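Local coordinates for protein acetylserotonin O-methyltransferase (Homo sapiens, PDB 4A6D) that catalyses the last step of melatonin synthesis, transferring the methyl group of S-adenosyl-L-methionine to N-acetylserotonin, at residues Ile206-Pro212 and Gln229-Gly235; Ala174-Phe180 and Ala340-Arg344; Ala190-Lys195 and Gln220-Phe224. The contacts are given in a common frame with arbitrary orientation. Numbering follows the deposited sequence.

Interaction 1. Residues Ile206-Pro212 and Gln229-Gly235; sequences ITVFDIP and QIDFQEG. With SAM (S-adenosylmethionine), chain D.
This is the edge of the Rossmann-like methyltransferase sheet, where strand 205-210 ends in D210, which holds the S-adenosylmethionine ribose. Strands 206-210 and 230-234 run parallel, 4.4 Å apart at closest, angled 27°. The register pairs I206 with I230 through D210 with E234. Even-numbered side chains lie on one face, odd-numbered on the other. Backbone bonds alternate: I206 N to Q229 O 2.9 Å, D231 N to I206 O 2.9 Å, V208 N to D231 O 2.8 Å, Q233 N to V208 O 3.0 Å, a weak D210 N to Q233 O 3.3 Å, and G235 N to D210 O 2.8 Å. T207 (chi1 m) gives OG1 to D231 OD2, 3.2 Å. V208 CB meets F232 CE1 at 3.6 Å. F209 (chi1 t) places CZ 3.5 Å from G235 C, where a CB would clash. D210 OD1 accepts SAM O2' at 2.6 Å, D210 OD2 accepts O3' at 2.8 Å. The carboxylate takes both ribose hydroxyls, a grip characteristic of class I methyltransferases.

Interaction 2. Residues Ala174-Phe180 and Ala340-Arg344; sequences AFDLSVF and AILAR
F175 lays one ring face over the side chain of L342. L342 CB sits 3.7 Å from the F175 ring centroid, 12° off the normal, a CH-pi contact. F175 has chi1 m, and L342 has chi1 t and chi2 p. The ring edge reaches the strand backbone, with F175 CE2 3.7 Å from A340 O. Segment 340-344 is an extended strand, and 174-180 is an irregular connection after helix 164-173. Their nearest CA pairs widen from 6.6 Å at A174-A340 to 7.7 Å at F175-L342 and 11.2 Å at F180-R344, so side chains bridge the gap. A174 CB meets A340 CB at 3.8 Å. F180 (chi1 m) puts CZ 4.2 Å from L342 CD1 and 3.6 Å from R344 CZ, over one face of the guanidinium. R344 folds back with chi1, chi2 and chi3 all m; its NH2 bonds to G276 O. Within 174-180, D176 OD1 accepts S178 N at 3.2 Å, an Asx turn, and S178 OG at 2.7 Å. The contact packs the connection leading to strand 182-186 against the antiparallel strand 339-344 of the Rossmann-like sheet. Across the two segments the chemistry is mainly apolar, so fit matters more than directed polar bonds.

Interaction 3. Residues Ala190-Lys195 and Gln220-Phe224; sequences AGALAK and QHFSF
Helix 212-221 ends at Q220 and H221, and F222 is the first residue to leave it, with phi/psi of -133/127 and its CB pointing toward segment 190-195. With chi1 m, it offers a ring face to A190. A190 CB lies 3.9 Å from the F222 ring centroid, 16° off the normal, a CH-pi contact; its closest ring atom is F222 CE1, at 3.7 Å. The CA atoms of A190 and F222 are 7.2 Å apart. S223 stays extended at -95/147 and points its CB away. Its backbone takes part: K195 NZ gives a weak hydrogen bond to S223 O at 3.3 Å. F224, also chi1 m, sets one ring face against the end of K195. K195 NZ stands 4.3 Å from the F224 ring centroid, 21° off the normal, a cation-pi contact over the face. K195 CE is 3.7 Å from F224 CE2. The lysine's chi2, chi3 and chi4 are all t. The ring edge reaches A190 O, which is 3.4 Å from F224 CZ. In 190-195, G191 sits at the N-cap position with a positive phi of 89°, which favours glycine; K195 N bonds to G191 O at 2.9 Å. A190 and G191 belong to the glycine-rich turn between strand 182-186 and helix 192-200, consistent with the GxGxxA-type SAM-binding loop of Rossmann-like methyltransferases. The contact joins this turn to the loop after helix 212-221. Q161 of helix 150-161 touches both A190 and F222, A194 packs on strand 205-210, and F224 meets F232 of strand 230-234 edge-to-face.

Interactions 1 and 3 are neighbours, with centres 10 Å apart. A194 and K195 of helix 192-200 pack on the strands of interaction 1: A194 CB meets V208 CG2 at 3.6 Å, and K195 CG meets I230 CD1 at 3.8 Å. F224, from the loop after helix 212-221, packs on F232, with F224 CZ 3.6 Å from F232 CZ. Interaction 1 binds SAM directly, while the A190 side chain of interaction 3 lies about 8 Å from it. D210 OD2 also accepts a bond from G189 N, just before segment 190-195. The centre of interaction 2 is 20 Å from that of interaction 1 and 22 Å from that of interaction 3. It shares the sheet with interaction 1, but the A340 side chain is about 13 Å from SAM.

Interaction 1. Residues Ile206-Pro212 and Gln229-Gly235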
loop_
_atom_site.group_PDB
_atom_site.type_symbol
_atom_site.label_atom_id
_atom_site.label_comp_id
_atom_site.label_asym_id
_atom_site.label_seq_id
_atom_site.Cartn_x
_atom_site.Cartn_y
_atom_site.Cartn_z
ATOM N N ILE A 206 -35.317 15.611 -9.938
ATOM C CA ILE A 206 -34.279 15.802 -8.908
ATOM C C ILE A 206 -33.476 17.132 -8.994
ATOM O O ILE A 206 -33.088 17.559 -10.091
ATOM C CB ILE A 206 -33.333 14.555 -8.873
ATOM C CG1 ILE A 206 -32.458 14.498 -7.602
ATOM C CG2 ILE A 206 -32.484 14.467 -10.134
ATOM C CD1 ILE A 206 -31.955 13.060 -7.228
ATOM N N THR A 207 -33.162 17.727 -7.819
ATOM C CA THR A 207 -32.249 18.858 -7.740
ATOM C C THR A 207 -30.927 18.395 -7.095
ATOM O O THR A 207 -30.943 17.792 -6.019
ATOM C CB THR A 207 -32.881 20.036 -7.041
ATOM O OG1 THR A 207 -34.018 20.393 -7.811
ATOM C CG2 THR A 207 -31.931 21.243 -6.924
ATOM N N VAL A 208 -29.796 18.673 -7.753
ATOM C CA VAL A 208 -28.480 18.382 -7.184
ATOM C C VAL A 208 -28.070 19.624 -6.374
ATOM O O VAL A 208 -27.990 20.726 -6.926
ATOM C CB VAL A 208 -27.423 17.963 -8.241
ATOM C CG1 VAL A 208 -26.051 17.771 -7.605
ATOM C CG2 VAL A 208 -27.844 16.684 -8.969
ATOM N N PHE A 209 -27.898 19.460 -5.055
ATOM C CA PHE A 209 -27.484 20.543 -4.162
ATOM C C PHE A 209 -26.017 20.394 -3.759
ATOM O O PHE A 209 -25.599 19.345 -3.276
ATOM C CB PHE A 209 -28.386 20.622 -2.918
ATOM C CG PHE A 209 -28.177 21.856 -2.071
ATOM C CD1 PHE A 209 -27.158 21.907 -1.121
ATOM C CD2 PHE A 209 -28.976 22.980 -2.245
ATOM C CE1 PHE A 209 -26.968 23.047 -0.347
ATOM C CE2 PHE A 209 -28.798 24.112 -1.457
ATOM C CZ PHE A 209 -27.805 24.138 -0.507
ATOM N N ASP A 210 -25.233 21.448 -3.949
ATOM C CA ASP A 210 -23.820 21.447 -3.583
ATOM C C ASP A 210 -23.287 22.868 -3.469
ATOM O O ASP A 210 -24.024 23.818 -3.736
ATOM C CB ASP A 210 -22.980 20.574 -4.545
ATOM C CG ASP A 210 -21.896 19.776 -3.832
ATOM O OD1 ASP A 210 -20.963 20.406 -3.284
ATOM O OD2 ASP A 210 -21.959 18.511 -3.861
ATOM N N ILE A 211 -22.015 23.012 -3.046
ATOM C CA ILE A 211 -21.367 24.306 -2.876
ATOM C C ILE A 211 -21.170 24.959 -4.253
ATOM O O ILE A 211 -20.915 24.218 -5.225
ATOM C CB ILE A 211 -20.044 24.205 -2.044
ATOM C CG1 ILE A 211 -18.946 23.422 -2.782
ATOM C CG2 ILE A 211 -20.312 23.648 -0.633
ATOM C CD1 ILE A 211 -17.533 23.701 -2.343
ATOM N N PRO A 212 -21.302 26.326 -4.334
ATOM C CA PRO A 212 -21.157 27.041 -5.620
ATOM C C PRO A 212 -20.053 26.619 -6.566
ATOM O O PRO A 212 -20.286 26.630 -7.769
ATOM C CB PRO A 212 -20.951 28.485 -5.182
ATOM C CG PRO A 212 -21.770 28.593 -3.938
ATOM C CD PRO A 212 -21.644 27.274 -3.245
ATOM N N GLN A 229 -34.931 16.246 -16.302
ATOM C CA GLN A 229 -35.376 15.775 -14.988
ATOM C C GLN A 229 -34.460 16.313 -13.882
ATOM O O GLN A 229 -34.856 16.325 -12.719
ATOM C CB GLN A 229 -35.320 14.234 -14.950
ATOM C CG GLN A 229 -36.593 13.517 -15.403
ATOM C CD GLN A 229 -36.394 12.018 -15.512
ATOM O OE1 GLN A 229 -35.626 11.524 -16.345
ATOM N NE2 GLN A 229 -37.089 11.255 -14.681
ATOM N N ILE A 230 -33.226 16.715 -14.244
ATOM C CA ILE A 230 -32.193 17.174 -13.307
ATOM C C ILE A 230 -32.017 18.687 -13.314
ATOM O O ILE A 230 -31.891 19.297 -14.371
ATOM C CB ILE A 230 -30.852 16.416 -13.520
ATOM C CG1 ILE A 230 -31.081 14.892 -13.663
ATOM C CG2 ILE A 230 -29.826 16.726 -12.412
ATOM C CD1 ILE A 230 -30.082 14.188 -14.572
ATOM N N ASP A 231 -31.974 19.267 -12.113
ATOM C CA ASP A 231 -31.804 20.692 -11.838
ATOM C C ASP A 231 -30.611 20.836 -10.878
ATOM O O ASP A 231 -30.197 19.853 -10.276
ATOM C CB ASP A 231 -33.114 21.236 -11.209
ATOM C CG ASP A 231 -33.106 22.669 -10.707
ATOM O OD1 ASP A 231 -32.360 23.502 -11.282
ATOM O OD2 ASP A 231 -33.887 22.976 -9.770
ATOM N N PHE A 232 -30.054 22.050 -10.755
ATOM C CA PHE A 232 -28.940 22.340 -9.856
ATOM C C PHE A 232 -29.260 23.540 -8.991
ATOM O O PHE A 232 -29.783 24.532 -9.490
ATOM C CB PHE A 232 -27.673 22.632 -10.655
ATOM C CG PHE A 232 -26.907 21.398 -11.050
ATOM C CD1 PHE A 232 -25.947 20.856 -10.208
ATOM C CD2 PHE A 232 -27.159 20.764 -12.259
ATOM C CE1 PHE A 232 -25.261 19.693 -10.564
ATOM C CE2 PHE A 232 -26.473 19.600 -12.612
ATOM C CZ PHE A 232 -25.533 19.073 -11.761
ATOM N N GLN A 233 -29.003 23.429 -7.687
ATOM C CA GLN A 233 -29.100 24.530 -6.729
ATOM C C GLN A 233 -27.738 24.552 -6.035
ATOM O O GLN A 233 -27.204 23.509 -5.646
ATOM C CB GLN A 233 -30.245 24.411 -5.689
ATOM C CG GLN A 233 -30.557 25.773 -4.992
ATOM C CD GLN A 233 -31.574 25.827 -3.830
ATOM O OE1 GLN A 233 -32.803 25.565 -3.990
ATOM N NE2 GLN A 233 -31.123 26.390 -2.681
ATOM N N GLU A 234 -27.170 25.735 -5.927
ATOM C CA GLU A 234 -25.914 25.945 -5.230
ATOM C C GLU A 234 -26.198 26.545 -3.853
ATOM O O GLU A 234 -27.166 27.296 -3.675
ATOM C CB GLU A 234 -24.946 26.825 -6.050
ATOM C CG GLU A 234 -25.542 28.133 -6.542
ATOM C CD GLU A 234 -24.551 29.029 -7.245
ATOM O OE1 GLU A 234 -23.713 28.511 -8.020
ATOM O OE2 GLU A 234 -24.633 30.262 -7.041
ATOM N N GLY A 235 -25.356 26.187 -2.897
ATOM C CA GLY A 235 -25.458 26.684 -1.537
ATOM C C GLY A 235 -24.736 25.869 -0.487
ATOM O O GLY A 235 -23.938 24.975 -0.797
HETATM N N SAM D . -22.791 12.501 -2.989
HETATM C CA SAM D . -21.583 12.389 -3.836
HETATM C C SAM D . -21.039 10.969 -4.099
HETATM O O SAM D . -21.253 10.114 -3.266
HETATM O OXT SAM D . -20.377 10.648 -5.138
HETATM C CB SAM D . -20.552 13.317 -3.246
HETATM C CG SAM D . -19.999 12.844 -1.896
HETATM S SD SAM D . -18.686 14.012 -1.386
HETATM C CE SAM D . -17.881 13.069 -0.156
HETATM C "C5'" SAM D . -19.532 15.130 -0.222
HETATM C "C4'" SAM D . -20.204 16.198 -1.097
HETATM O "O4'" SAM D . -20.763 17.122 -0.179
HETATM C "C3'" SAM D . -19.173 16.990 -1.990
HETATM O "O3'" SAM D . -19.606 17.049 -3.359
HETATM C "C2'" SAM D . -19.103 18.376 -1.267
HETATM O "O2'" SAM D . -18.808 19.526 -2.060
HETATM C "C1'" SAM D . -20.521 18.463 -0.675
HETATM N N9 SAM D . -20.611 19.417 0.451
HETATM C C8 SAM D . -19.732 19.516 1.526
HETATM N N7 SAM D . -20.123 20.457 2.334
HETATM C C5 SAM D . -21.251 21.076 1.807
HETATM C C6 SAM D . -22.094 22.138 2.185
HETATM N N6 SAM D . -21.876 22.756 3.370
HETATM N N1 SAM D . -23.184 22.455 1.399
HETATM C C2 SAM D . -23.404 21.846 0.225
HETATM N N3 SAM D . -22.608 20.839 -0.164
HETATM C C4 SAM D . -21.587 20.390 0.593
#

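Interaction 2. Residues Ala174-Phe180 and Ala340-Arg344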
loop_
_atom_site.group_PDB
_atom_site.type_symbol
_atom_site.label_atom_id
_atom_site.label_comp_id
_atom_site.label_asym_id
_atom_site.label_seq_id
_atom_site.Cartn_x
_atom_site.Cartn_y
_atom_site.Cartn_z
ATOM N N ALA A 174 -32.924 -0.438 -3.673
ATOM C CA ALA A 174 -33.058 -1.114 -2.377
ATOM C C ALA A 174 -34.498 -0.858 -1.815
ATOM O O ALA A 174 -35.117 -1.761 -1.256
ATOM C CB ALA A 174 -31.998 -0.573 -1.408
ATOM N N PHE A 175 -35.014 0.372 -1.997
ATOM C CA PHE A 175 -36.358 0.825 -1.629
ATOM C C PHE A 175 -37.007 1.419 -2.880
ATOM O O PHE A 175 -36.310 1.954 -3.744
ATOM C CB PHE A 175 -36.303 1.900 -0.515
ATOM C CG PHE A 175 -35.601 1.478 0.758
ATOM C CD1 PHE A 175 -36.277 0.750 1.740
ATOM C CD2 PHE A 175 -34.262 1.804 0.975
ATOM C CE1 PHE A 175 -35.615 0.325 2.904
ATOM C CE2 PHE A 175 -33.600 1.391 2.141
ATOM C CZ PHE A 175 -34.281 0.671 3.107
ATOM N N ASP A 176 -38.332 1.334 -2.969
ATOM C CA ASP A 176 -39.115 1.875 -4.073
ATOM C C ASP A 176 -39.327 3.370 -3.836
ATOM O O ASP A 176 -40.169 3.793 -3.030
ATOM C CB ASP A 176 -40.441 1.106 -4.234
ATOM C CG ASP A 176 -41.450 1.727 -5.176
ATOM O OD1 ASP A 176 -41.034 2.488 -6.087
ATOM O OD2 ASP A 176 -42.657 1.428 -5.027
ATOM N N LEU A 177 -38.537 4.155 -4.559
ATOM C CA LEU A 177 -38.490 5.605 -4.465
ATOM C C LEU A 177 -39.465 6.308 -5.404
ATOM O O LEU A 177 -39.536 7.540 -5.388
ATOM C CB LEU A 177 -37.052 6.108 -4.703
ATOM C CG LEU A 177 -35.861 5.466 -3.968
ATOM C CD1 LEU A 177 -34.609 6.238 -4.263
ATOM C CD2 LEU A 177 -36.056 5.460 -2.464
ATOM N N SER A 178 -40.249 5.545 -6.185
ATOM C CA SER A 178 -41.249 6.098 -7.108
ATOM C C SER A 178 -42.319 6.880 -6.333
ATOM O O SER A 178 -43.003 7.736 -6.891
ATOM C CB SER A 178 -41.897 4.979 -7.921
ATOM O OG SER A 178 -42.832 4.246 -7.144
ATOM N N VAL A 179 -42.410 6.588 -5.030
ATOM C CA VAL A 179 -43.278 7.148 -3.989
ATOM C C VAL A 179 -42.944 8.641 -3.681
ATOM O O VAL A 179 -43.759 9.352 -3.088
ATOM C CB VAL A 179 -43.091 6.176 -2.780
ATOM C CG1 VAL A 179 -42.523 6.819 -1.524
ATOM C CG2 VAL A 179 -44.342 5.384 -2.486
ATOM N N PHE A 180 -41.723 9.092 -4.073
ATOM C CA PHE A 180 -41.184 10.432 -3.858
ATOM C C PHE A 180 -41.000 11.101 -5.215
ATOM O O PHE A 180 -39.922 11.012 -5.795
ATOM C CB PHE A 180 -39.829 10.331 -3.135
ATOM C CG PHE A 180 -39.824 9.497 -1.880
ATOM C CD1 PHE A 180 -40.451 9.950 -0.721
ATOM C CD2 PHE A 180 -39.130 8.290 -1.831
ATOM C CE1 PHE A 180 -40.407 9.197 0.457
ATOM C CE2 PHE A 180 -39.097 7.524 -0.656
ATOM C CZ PHE A 180 -39.742 7.979 0.478
ATOM N N ALA A 340 -27.977 1.107 1.685
ATOM C CA ALA A 340 -29.012 2.162 1.718
ATOM C C ALA A 340 -29.795 2.129 3.005
ATOM O O ALA A 340 -30.160 1.056 3.483
ATOM C CB ALA A 340 -29.965 1.980 0.547
ATOM N N ILE A 341 -30.049 3.306 3.563
ATOM C CA ILE A 341 -30.904 3.536 4.739
ATOM C C ILE A 341 -32.001 4.502 4.317
ATOM O O ILE A 341 -31.701 5.553 3.734
ATOM C CB ILE A 341 -30.131 4.174 5.929
ATOM C CG1 ILE A 341 -29.161 3.185 6.559
ATOM C CG2 ILE A 341 -31.116 4.770 6.983
ATOM C CD1 ILE A 341 -28.130 3.833 7.289
ATOM N N LEU A 342 -33.263 4.169 4.672
ATOM C CA LEU A 342 -34.406 5.038 4.465
ATOM C C LEU A 342 -35.190 5.211 5.763
ATOM O O LEU A 342 -35.549 4.218 6.404
ATOM C CB LEU A 342 -35.313 4.497 3.355
ATOM C CG LEU A 342 -36.598 5.258 3.087
ATOM C CD1 LEU A 342 -36.301 6.549 2.370
ATOM C CD2 LEU A 342 -37.564 4.417 2.249
ATOM N N ALA A 343 -35.451 6.471 6.137
ATOM C CA ALA A 343 -36.298 6.849 7.279
ATOM C C ALA A 343 -37.325 7.895 6.807
ATOM O O ALA A 343 -37.134 8.551 5.777
ATOM C CB ALA A 343 -35.458 7.388 8.424
ATOM N N ARG A 344 -38.418 8.041 7.544
ATOM C CA ARG A 344 -39.481 8.928 7.129
ATOM C C ARG A 344 -39.853 9.927 8.187
ATOM O O ARG A 344 -39.513 9.736 9.351
ATOM C CB ARG A 344 -40.735 8.096 6.779
ATOM C CG ARG A 344 -40.463 6.819 5.966
ATOM C CD ARG A 344 -40.058 7.139 4.534
ATOM N NE ARG A 344 -41.158 7.794 3.831
ATOM C CZ ARG A 344 -42.041 7.161 3.077
ATOM N NH1 ARG A 344 -41.936 5.852 2.876
ATOM N NH2 ARG A 344 -43.033 7.829 2.507
#

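Interaction 3. Residues Ala190-Lys195 and Gln220-Phe224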
loop_
_atom_site.group_PDB
_atom_site.type_symbol
_atom_site.label_atom_id
_atom_site.label_comp_id
_atom_site.label_asym_id
_atom_site.label_seq_id
_atom_site.Cartn_x
_atom_site.Cartn_y
_atom_site.Cartn_z
ATOM N N ALA A 190 -21.146 16.053 -8.976
ATOM C CA ALA A 190 -21.281 16.119 -10.441
ATOM C C ALA A 190 -22.676 15.699 -10.950
ATOM O O ALA A 190 -23.007 15.979 -12.104
ATOM C CB ALA A 190 -20.202 15.273 -11.103
ATOM N N GLY A 191 -23.453 15.029 -10.087
ATOM C CA GLY A 191 -24.804 14.561 -10.381
ATOM C C GLY A 191 -24.924 13.178 -10.993
ATOM O O GLY A 191 -25.951 12.868 -11.602
ATOM N N ALA A 192 -23.879 12.332 -10.835
ATOM C CA ALA A 192 -23.832 10.970 -11.371
ATOM C C ALA A 192 -24.966 10.103 -10.812
ATOM O O ALA A 192 -25.708 9.488 -11.587
ATOM C CB ALA A 192 -22.488 10.338 -11.073
ATOM N N LEU A 193 -25.129 10.103 -9.473
ATOM C CA LEU A 193 -26.176 9.359 -8.792
ATOM C C LEU A 193 -27.565 9.850 -9.232
ATOM O O LEU A 193 -28.440 9.033 -9.511
ATOM C CB LEU A 193 -25.977 9.436 -7.267
ATOM C CG LEU A 193 -26.654 8.357 -6.412
ATOM C CD1 LEU A 193 -26.197 6.930 -6.794
ATOM C CD2 LEU A 193 -26.411 8.617 -4.955
ATOM N N ALA A 194 -27.734 11.181 -9.384
ATOM C CA ALA A 194 -28.988 11.788 -9.839
ATOM C C ALA A 194 -29.310 11.369 -11.269
ATOM O O ALA A 194 -30.462 11.090 -11.553
ATOM C CB ALA A 194 -28.904 13.292 -9.747
ATOM N N LYS A 195 -28.307 11.298 -12.160
ATOM C CA LYS A 195 -28.479 10.858 -13.549
ATOM C C LYS A 195 -29.033 9.429 -13.564
ATOM O O LYS A 195 -29.968 9.147 -14.318
ATOM C CB LYS A 195 -27.148 10.924 -14.324
ATOM C CG LYS A 195 -26.938 12.207 -15.135
ATOM C CD LYS A 195 -25.460 12.396 -15.554
ATOM C CE LYS A 195 -25.280 13.202 -16.828
ATOM N NZ LYS A 195 -23.872 13.649 -17.022
ATOM N N GLN A 220 -19.812 23.006 -16.155
ATOM C CA GLN A 220 -18.718 23.265 -17.097
ATOM C C GLN A 220 -18.050 22.011 -17.669
ATOM O O GLN A 220 -17.508 22.075 -18.772
ATOM C CB GLN A 220 -17.645 24.154 -16.451
ATOM C CG GLN A 220 -18.017 25.633 -16.356
ATOM C CD GLN A 220 -16.837 26.524 -16.017
ATOM O OE1 GLN A 220 -16.778 27.688 -16.429
ATOM N NE2 GLN A 220 -15.883 26.023 -15.226
ATOM N N HIS A 221 -18.050 20.893 -16.922
ATOM C CA HIS A 221 -17.372 19.663 -17.348
ATOM C C HIS A 221 -18.252 18.422 -17.606
ATOM O O HIS A 221 -17.742 17.418 -18.109
ATOM C CB HIS A 221 -16.188 19.355 -16.414
ATOM C CG HIS A 221 -15.097 20.387 -16.482
ATOM N ND1 HIS A 221 -15.198 21.594 -15.806
ATOM C CD2 HIS A 221 -13.932 20.369 -17.167
ATOM C CE1 HIS A 221 -14.091 22.259 -16.092
ATOM N NE2 HIS A 221 -13.301 21.565 -16.908
ATOM N N PHE A 222 -19.563 18.496 -17.289
ATOM C CA PHE A 222 -20.516 17.392 -17.479
ATOM C C PHE A 222 -21.785 17.930 -18.157
ATOM O O PHE A 222 -22.347 18.925 -17.683
ATOM C CB PHE A 222 -20.843 16.707 -16.130
ATOM C CG PHE A 222 -19.646 16.300 -15.294
ATOM C CD1 PHE A 222 -19.056 17.196 -14.407
ATOM C CD2 PHE A 222 -19.121 15.015 -15.379
ATOM C CE1 PHE A 222 -17.943 16.825 -13.642
ATOM C CE2 PHE A 222 -18.013 14.641 -14.606
ATOM C CZ PHE A 222 -17.436 15.546 -13.738
ATOM N N SER A 223 -22.218 17.313 -19.285
ATOM C CA SER A 223 -23.410 17.793 -20.010
ATOM C C SER A 223 -24.717 17.077 -19.650
ATOM O O SER A 223 -24.708 15.878 -19.338
ATOM C CB SER A 223 -23.188 17.825 -21.520
ATOM O OG SER A 223 -24.167 18.639 -22.152
ATOM N N PHE A 224 -25.835 17.833 -19.698
ATOM C CA PHE A 224 -27.175 17.368 -19.341
ATOM C C PHE A 224 -28.206 17.742 -20.413
ATOM O O PHE A 224 -28.303 18.901 -20.814
ATOM C CB PHE A 224 -27.584 17.931 -17.958
ATOM C CG PHE A 224 -26.678 17.569 -16.795
ATOM C CD1 PHE A 224 -25.533 18.313 -16.524
ATOM C CD2 PHE A 224 -26.993 16.513 -15.948
ATOM C CE1 PHE A 224 -24.695 17.976 -15.456
ATOM C CE2 PHE A 224 -26.163 16.190 -14.866
ATOM C CZ PHE A 224 -25.019 16.921 -14.632
#